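Local atomic coordinates of ABC transporter, solute-binding protein (Staphylococcus aureus, PDB entry 6LKK), a protein that binds glucose 6-phosphate as an extracellular solute-binding lipoprotein and probably serves as the sugar-phosphate sensor of a two-component signalling system. Residues N12-R15 with P16-E20; E268-K271 with N272-L275; P274-P277 with K278-P282. All coordinates share one frame; numbering follows the deposited sequence.

Overall arrangement
Interaction 1 comes first along the chain, in helix 11-25 of the beta-alpha-beta unit formed with strands 2-7 and 28-33. Interactions 2 and 3 follow much later in the long loop between strand 253-254 and helix 286-293, one beginning on the stretch where the other ends; they share Pro-274 and Leu-275, their centres about 13 Å apart. The centre of interaction 1 lies about 27 Å from that of interaction 2 and about 32 Å from that of interaction 3, on the opposite side of the chain's centre from the latter. Bound glucose 6-phosphate is about 6 Å from the Leu-13 side chain and about 12 Å from that of Leu-270. Interactions 1 and 2 do not touch, their nearest atoms being about 14 Å apart.

Interaction 1 of 3, residues N12-R15 with P16-E20; sequences NLIR and PILNE
Arg-15 NH2 is shared between two acceptors: it gives Asn-19 OD1 a weak, strongly bent bond of 2.8 Å, with an N-H...O angle of 116°, and makes a salt bridge with Glu-22. NH1 bonds to Ile-29 O, so the guanidinium is held mainly by partners beyond Asn-19. CG sits anti to the backbone N (chi1 -170°), and bends at chi2 and chi3 bring the guanidinium forward to the amide of Asn-19, the two planes 24° apart. Alongside, Leu-18 CB lies 3.7 Å from Arg-15 NH2, and its CD1 packs 4.2 Å from Ile-14 CB.

Beneath these side chains the helix is kinked. Pro-16 explains part of the break: its nitrogen has no hydrogen for the preceding turn, and its ring carbon CD comes to 3.6 Å from Asn-12 O instead. At the next position a water stands in for a direct helical bond, accepting from Ile-17 N at 2.9 Å and donating to Leu-13 O at an unusually short 2.5 Å. Regular helical bonding resumes at once, with Leu-18 N donating to Ile-14 O and Asn-19 N to Arg-15 O.

Ile-14 and Leu-18 both rest on Ile-31 of strand 28-33. Ile-17 turns to Leu-237 of helix 230-237 and Leu-246 of helix 240-250, wedging this helix of the beta-alpha-beta unit between the strand and the two later helices.

Interaction 2 of 3, residues E268-K271 with N272-L275; sequences ENLK and NIPL
Glu-268 and Asn-272 meet through a shared water, and backbone bonds close the turn beside it. The water lies 2.7 Å from Glu-268 OE1 and 2.7 Å from Asn-272 OD1, and it accepts from Asn-269 N at 2.8 Å. Carboxylate and amide planes stand 74° apart, with OE1 beside Asn-272 CB.

Two main-chain bonds span the turn: Asn-272 N to Asn-269 O, 2.9 Å, and Ile-273 N to Leu-270 O, 3.0 Å. In both the donor stands well above the carbonyl plane, as is usual for the i to i+3 bonds of a 3-10 turn. The Asn-269 side chain adds a third, straighter bond. With CG anti to the backbone N (chi1 -175°), OD1 takes the Lys-271 N-H in the carbonyl plane, on a lone pair, at 169°; its ND2 is held by Glu-261.

The apolar contacts gather on Ile-273 and Leu-270. Ile-273 CG1 lies 3.7 Å from Glu-268 CB, and its CD1 is 4.2 Å from Leu-270 CD2, the same methyl that meets Leu-275 CD1. Ile-273 also touches Pro-99 of strand 92-105.

In sequence these are an Asx turn at Asn-269, a short 3-10 segment and an inverse gamma turn centred on Pro-274. The chain directions of 268-271 and 272-275 differ by 75°, and Leu-270 and Leu-275 both pack on Leu-213 of strand 213-221.

Interaction 3 of 3, residues P274-P277 with K278-P282; sequences PLIP and KSKLP
Pro-277 leans on the side chains of Ser-279 and Lys-280 while its carbonyl closes the turn beneath them. Lys-280 N donates to Pro-277 O at 2.9 Å, from above the carbonyl plane and with an N-H...O angle of 150°. The Pro-277 ring lies obliquely against the aliphatic part of Lys-280: ring carbon CG is 3.9 Å from Lys-280 CG, and CD is 3.9 Å from Lys-280 CD. Ser-279 OG approaches the same ring to 3.6 Å from CB. A bend at chi3 (88°) then carries the end of the lysine away, where NZ bonds to Met-150 O.

Ile-276 gives the other apolar patch. Its CG2, placed anti to the backbone N, meets Leu-281 CD1 at 3.6 Å, the two side chains crossing at about a right angle, and Lys-280 CB borders the same methyl. Both Ile-276 and Leu-281 touch Met-212 and Ser-149, the latter in helix 138-151.

The chemistry is thus mixed: Lys-280 N to Pro-277 O is the backbone bond across the contact, followed by Leu-281 N to Lys-278 O, and aliphatic carbons, including those of Lys-280, supply the side-chain packing while the lysine's ammonium is satisfied by the main-chain oxygen of Met-150, near the end of helix 138-151.

Interaction 1 of 3, residues N12-R15 with P16-E20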
loop_
_atom_site.group_PDB
_atom_site.type_symbol
_atom_site.label_atom_id
_atom_site.label_comp_id
_atom_site.label_asym_id
_atom_site.label_seq_id
_atom_site.Cartn_x
_atom_site.Cartn_y
_atom_site.Cartn_z
ATOM N N ASN A 12 12.905 -1.017 4.294
ATOM C CA ASN A 12 13.798 -0.415 3.309
ATOM C C ASN A 12 13.236 0.871 2.721
ATOM O O ASN A 12 14.010 1.706 2.238
ATOM C CB ASN A 12 14.098 -1.405 2.180
ATOM C CG ASN A 12 12.918 -1.611 1.253
ATOM O OD1 ASN A 12 11.836 -2.006 1.684
ATOM N ND2 ASN A 12 13.120 -1.333 -0.032
ATOM N N LEU A 13 11.915 1.059 2.752
ATOM C CA LEU A 13 11.330 2.261 2.169
ATOM C C LEU A 13 11.357 3.434 3.142
ATOM O O LEU A 13 11.590 4.576 2.728
ATOM C CB LEU A 13 9.891 1.989 1.718
ATOM C CG LEU A 13 9.156 3.188 1.106
ATOM C CD1 LEU A 13 9.792 3.600 -0.209
ATOM C CD2 LEU A 13 7.682 2.882 0.915
ATOM N N ILE A 14 11.107 3.185 4.428
ATOM C CA ILE A 14 10.880 4.261 5.382
ATOM C C ILE A 14 11.991 4.404 6.419
ATOM O O ILE A 14 12.164 5.502 6.963
ATOM C CB ILE A 14 9.517 4.107 6.091
ATOM C CG1 ILE A 14 9.428 2.771 6.833
ATOM C CG2 ILE A 14 8.380 4.239 5.082
ATOM C CD1 ILE A 14 8.231 2.676 7.765
ATOM N N ARG A 15 12.740 3.345 6.714
ATOM C CA ARG A 15 13.797 3.476 7.716
ATOM C C ARG A 15 14.822 4.536 7.336
ATOM O O ARG A 15 15.211 5.320 8.221
ATOM C CB ARG A 15 14.464 2.114 7.944
ATOM C CG ARG A 15 15.424 2.068 9.128
ATOM C CD ARG A 15 14.711 2.326 10.443
ATOM N NE ARG A 15 14.795 3.725 10.848
ATOM C CZ ARG A 15 14.346 4.197 12.007
ATOM N NH1 ARG A 15 13.770 3.388 12.886
ATOM N NH2 ARG A 15 14.472 5.486 12.291
ATOM N N PRO A 16 15.284 4.638 6.088
ATOM C CA PRO A 16 16.264 5.693 5.770
ATOM C C PRO A 16 15.738 7.106 5.976
ATOM O O PRO A 16 16.404 7.910 6.642
ATOM C CB PRO A 16 16.607 5.411 4.302
ATOM C CG PRO A 16 16.323 3.967 4.123
ATOM C CD PRO A 16 15.113 3.702 4.963
ATOM N N ILE A 17 14.571 7.450 5.419
ATOM C CA ILE A 17 14.094 8.823 5.581
ATOM C C ILE A 17 13.773 9.109 7.039
ATOM O O ILE A 17 13.938 10.243 7.503
ATOM C CB ILE A 17 12.875 9.120 4.684
ATOM C CG1 ILE A 17 11.739 8.127 4.941
ATOM C CG2 ILE A 17 13.286 9.146 3.218
ATOM C CD1 ILE A 17 10.396 8.630 4.460
ATOM N N LEU A 18 13.309 8.109 7.788
ATOM C CA LEU A 18 13.083 8.335 9.209
ATOM C C LEU A 18 14.403 8.519 9.946
ATOM O O LEU A 18 14.454 9.246 10.943
ATOM C CB LEU A 18 12.268 7.187 9.806
ATOM C CG LEU A 18 10.825 7.090 9.289
ATOM C CD1 LEU A 18 10.121 5.865 9.853
ATOM C CD2 LEU A 18 10.019 8.345 9.603
ATOM N N ASN A 19 15.481 7.899 9.456
ATOM C CA ASN A 19 16.802 8.166 10.014
ATOM C C ASN A 19 17.235 9.598 9.733
ATOM O O ASN A 19 17.845 10.247 10.591
ATOM C CB ASN A 19 17.831 7.186 9.450
ATOM C CG ASN A 19 17.700 5.801 10.038
ATOM O OD1 ASN A 19 17.004 5.598 11.030
ATOM N ND2 ASN A 19 18.386 4.838 9.433
ATOM N N GLU A 20 16.935 10.111 8.538
ATOM C CA GLU A 20 17.281 11.497 8.245
ATOM C C GLU A 20 16.469 12.457 9.100
ATOM O O GLU A 20 16.953 13.545 9.435
ATOM C CB GLU A 20 17.078 11.800 6.760
ATOM C CG GLU A 20 17.428 13.234 6.374
ATOM C CD GLU A 20 18.806 13.652 6.857
ATOM O OE1 GLU A 20 19.776 12.906 6.604
ATOM O OE2 GLU A 20 18.915 14.719 7.497
HETATM O O HOH W 1 13.598 5.943 3.195
#

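Interaction 2 of 3, residues E268-K271 with N272-L275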
loop_
_atom_site.group_PDB
_atom_site.type_symbol
_atom_site.label_atom_id
_atom_site.label_comp_id
_atom_site.label_asym_id
_atom_site.label_seq_id
_atom_site.Cartn_x
_atom_site.Cartn_y
_atom_site.Cartn_z
ATOM N N GLU A 268 5.945 1.935 -14.342
ATOM C CA GLU A 268 5.140 2.724 -15.264
ATOM C C GLU A 268 4.691 4.025 -14.613
ATOM O O GLU A 268 4.361 4.061 -13.422
ATOM C CB GLU A 268 3.913 1.939 -15.740
ATOM C CG GLU A 268 4.246 0.705 -16.571
ATOM C CD GLU A 268 4.704 1.028 -17.984
ATOM O OE1 GLU A 268 4.728 2.219 -18.360
ATOM O OE2 GLU A 268 5.040 0.080 -18.725
ATOM N N ASN A 269 4.693 5.089 -15.411
ATOM C CA ASN A 269 4.061 6.343 -15.039
ATOM C C ASN A 269 2.550 6.150 -14.961
ATOM O O ASN A 269 1.975 5.322 -15.672
ATOM C CB ASN A 269 4.409 7.423 -16.065
ATOM C CG ASN A 269 3.883 8.791 -15.687
ATOM O OD1 ASN A 269 2.698 9.081 -15.847
ATOM N ND2 ASN A 269 4.772 9.653 -15.208
ATOM N N LEU A 270 1.904 6.923 -14.084
ATOM C CA LEU A 270 0.460 6.785 -13.915
ATOM C C LEU A 270 -0.273 6.932 -15.242
ATOM O O LEU A 270 -1.282 6.257 -15.479
ATOM C CB LEU A 270 -0.063 7.810 -12.910
ATOM C CG LEU A 270 0.133 7.496 -11.427
ATOM C CD1 LEU A 270 -0.400 8.649 -10.595
ATOM C CD2 LEU A 270 -0.555 6.194 -11.027
ATOM N N LYS A 271 0.218 7.806 -16.122
ATOM C CA LYS A 271 -0.469 8.036 -17.387
ATOM C C LYS A 271 -0.470 6.800 -18.278
ATOM O O LYS A 271 -1.289 6.719 -19.200
ATOM C CB LYS A 271 0.168 9.216 -18.129
ATOM C CG LYS A 271 1.508 8.916 -18.785
ATOM C CD LYS A 271 2.096 10.170 -19.421
ATOM C CE LYS A 271 3.330 9.858 -20.255
ATOM N NZ LYS A 271 4.514 9.518 -19.417
ATOM N N ASN A 272 0.418 5.840 -18.021
ATOM C CA ASN A 272 0.495 4.609 -18.797
ATOM C C ASN A 272 -0.049 3.406 -18.035
ATOM O O ASN A 272 0.122 2.269 -18.490
ATOM C CB ASN A 272 1.941 4.347 -19.221
ATOM C CG ASN A 272 2.525 5.489 -20.027
ATOM O OD1 ASN A 272 3.566 6.046 -19.676
ATOM N ND2 ASN A 272 1.855 5.846 -21.117
ATOM N N ILE A 273 -0.689 3.625 -16.897
ATOM C CA ILE A 273 -1.304 2.557 -16.111
ATOM C C ILE A 273 -2.808 2.616 -16.335
ATOM O O ILE A 273 -3.395 3.702 -16.219
ATOM C CB ILE A 273 -0.971 2.693 -14.612
ATOM C CG1 ILE A 273 0.533 2.514 -14.385
ATOM C CG2 ILE A 273 -1.772 1.685 -13.788
ATOM C CD1 ILE A 273 0.992 2.813 -12.966
ATOM N N PRO A 274 -3.471 1.498 -16.662
ATOM C CA PRO A 274 -4.932 1.527 -16.784
ATOM C C PRO A 274 -5.604 1.528 -15.425
ATOM O O PRO A 274 -5.929 0.471 -14.875
ATOM C CB PRO A 274 -5.245 0.255 -17.578
ATOM C CG PRO A 274 -4.147 -0.678 -17.240
ATOM C CD PRO A 274 -2.920 0.163 -16.963
ATOM N N LEU A 275 -5.815 2.716 -14.874
ATOM C CA LEU A 275 -6.350 2.841 -13.529
ATOM C C LEU A 275 -7.843 2.556 -13.516
ATOM O O LEU A 275 -8.569 2.915 -14.447
ATOM C CB LEU A 275 -6.086 4.243 -12.986
ATOM C CG LEU A 275 -4.614 4.632 -12.879
ATOM C CD1 LEU A 275 -4.478 6.103 -12.541
ATOM C CD2 LEU A 275 -3.922 3.777 -11.833
HETATM O O HOH W 2 5.454 4.786 -18.140
#

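Interaction 3 of 3, residues P274-P277 with K278-P282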
loop_
_atom_site.group_PDB
_atom_site.type_symbol
_atom_site.label_atom_id
_atom_site.label_comp_id
_atom_site.label_asym_id
_atom_site.label_seq_id
_atom_site.Cartn_x
_atom_site.Cartn_y
_atom_site.Cartn_z
ATOM N N PRO A 274 -3.471 1.498 -16.662
ATOM C CA PRO A 274 -4.932 1.527 -16.784
ATOM C C PRO A 274 -5.604 1.528 -15.425
ATOM O O PRO A 274 -5.929 0.471 -14.875
ATOM C CB PRO A 274 -5.245 0.255 -17.578
ATOM C CG PRO A 274 -4.147 -0.678 -17.240
ATOM C CD PRO A 274 -2.920 0.163 -16.963
ATOM N N LEU A 275 -5.815 2.716 -14.874
ATOM C CA LEU A 275 -6.350 2.841 -13.529
ATOM C C LEU A 275 -7.843 2.556 -13.516
ATOM O O LEU A 275 -8.569 2.915 -14.447
ATOM C CB LEU A 275 -6.086 4.243 -12.986
ATOM C CG LEU A 275 -4.614 4.632 -12.879
ATOM C CD1 LEU A 275 -4.478 6.103 -12.541
ATOM C CD2 LEU A 275 -3.922 3.777 -11.833
ATOM N N ILE A 276 -8.299 1.900 -12.456
ATOM C CA ILE A 276 -9.731 1.765 -12.219
ATOM C C ILE A 276 -10.249 3.165 -11.916
ATOM O O ILE A 276 -9.808 3.778 -10.933
ATOM C CB ILE A 276 -10.035 0.799 -11.064
ATOM C CG1 ILE A 276 -9.441 -0.579 -11.348
ATOM C CG2 ILE A 276 -11.539 0.680 -10.855
ATOM C CD1 ILE A 276 -9.319 -1.439 -10.125
ATOM N N PRO A 277 -11.153 3.722 -12.718
ATOM C CA PRO A 277 -11.670 5.055 -12.402
ATOM C C PRO A 277 -12.518 5.017 -11.143
ATOM O O PRO A 277 -13.117 3.995 -10.798
ATOM C CB PRO A 277 -12.504 5.415 -13.636
ATOM C CG PRO A 277 -12.972 4.102 -14.149
ATOM C CD PRO A 277 -11.853 3.123 -13.869
ATOM N N LYS A 278 -12.554 6.153 -10.442
ATOM C CA LYS A 278 -13.319 6.221 -9.202
ATOM C C LYS A 278 -14.776 5.845 -9.428
ATOM O O LYS A 278 -15.424 5.294 -8.530
ATOM C CB LYS A 278 -13.218 7.623 -8.600
ATOM C CG LYS A 278 -13.937 7.785 -7.271
ATOM C CD LYS A 278 -13.427 6.789 -6.236
ATOM C CE LYS A 278 -14.053 7.028 -4.876
ATOM N NZ LYS A 278 -13.683 5.963 -3.896
ATOM N N SER A 279 -15.302 6.115 -10.624
ATOM C CA SER A 279 -16.700 5.824 -10.921
ATOM C C SER A 279 -17.014 4.333 -10.870
ATOM O O SER A 279 -18.182 3.965 -10.703
ATOM C CB SER A 279 -17.062 6.400 -12.293
ATOM O OG SER A 279 -15.957 6.356 -13.181
ATOM N N LYS A 280 -16.011 3.468 -11.008
ATOM C CA LYS A 280 -16.202 2.032 -10.834
ATOM C C LYS A 280 -15.996 1.580 -9.393
ATOM O O LYS A 280 -16.172 0.392 -9.102
ATOM C CB LYS A 280 -15.250 1.248 -11.747
ATOM C CG LYS A 280 -15.578 1.332 -13.236
ATOM C CD LYS A 280 -14.689 0.402 -14.056
ATOM C CE LYS A 280 -15.285 -0.993 -14.152
ATOM N NZ LYS A 280 -14.371 -1.957 -14.832
ATOM N N LEU A 281 -15.630 2.491 -8.491
ATOM C CA LEU A 281 -15.331 2.170 -7.096
ATOM C C LEU A 281 -16.197 3.050 -6.206
ATOM O O LEU A 281 -15.735 4.077 -5.688
ATOM C CB LEU A 281 -13.846 2.375 -6.794
ATOM C CG LEU A 281 -12.894 1.477 -7.582
ATOM C CD1 LEU A 281 -11.488 2.046 -7.523
ATOM C CD2 LEU A 281 -12.944 0.063 -7.030
ATOM N N PRO A 282 -17.456 2.685 -6.006
ATOM C CA PRO A 282 -18.356 3.509 -5.196
ATOM C C PRO A 282 -18.091 3.306 -3.707
ATOM O O PRO A 282 -17.206 2.553 -3.300
ATOM C CB PRO A 282 -19.738 3.002 -5.598
ATOM C CG PRO A 282 -19.509 1.546 -5.859
ATOM C CD PRO A 282 -18.124 1.460 -6.482
#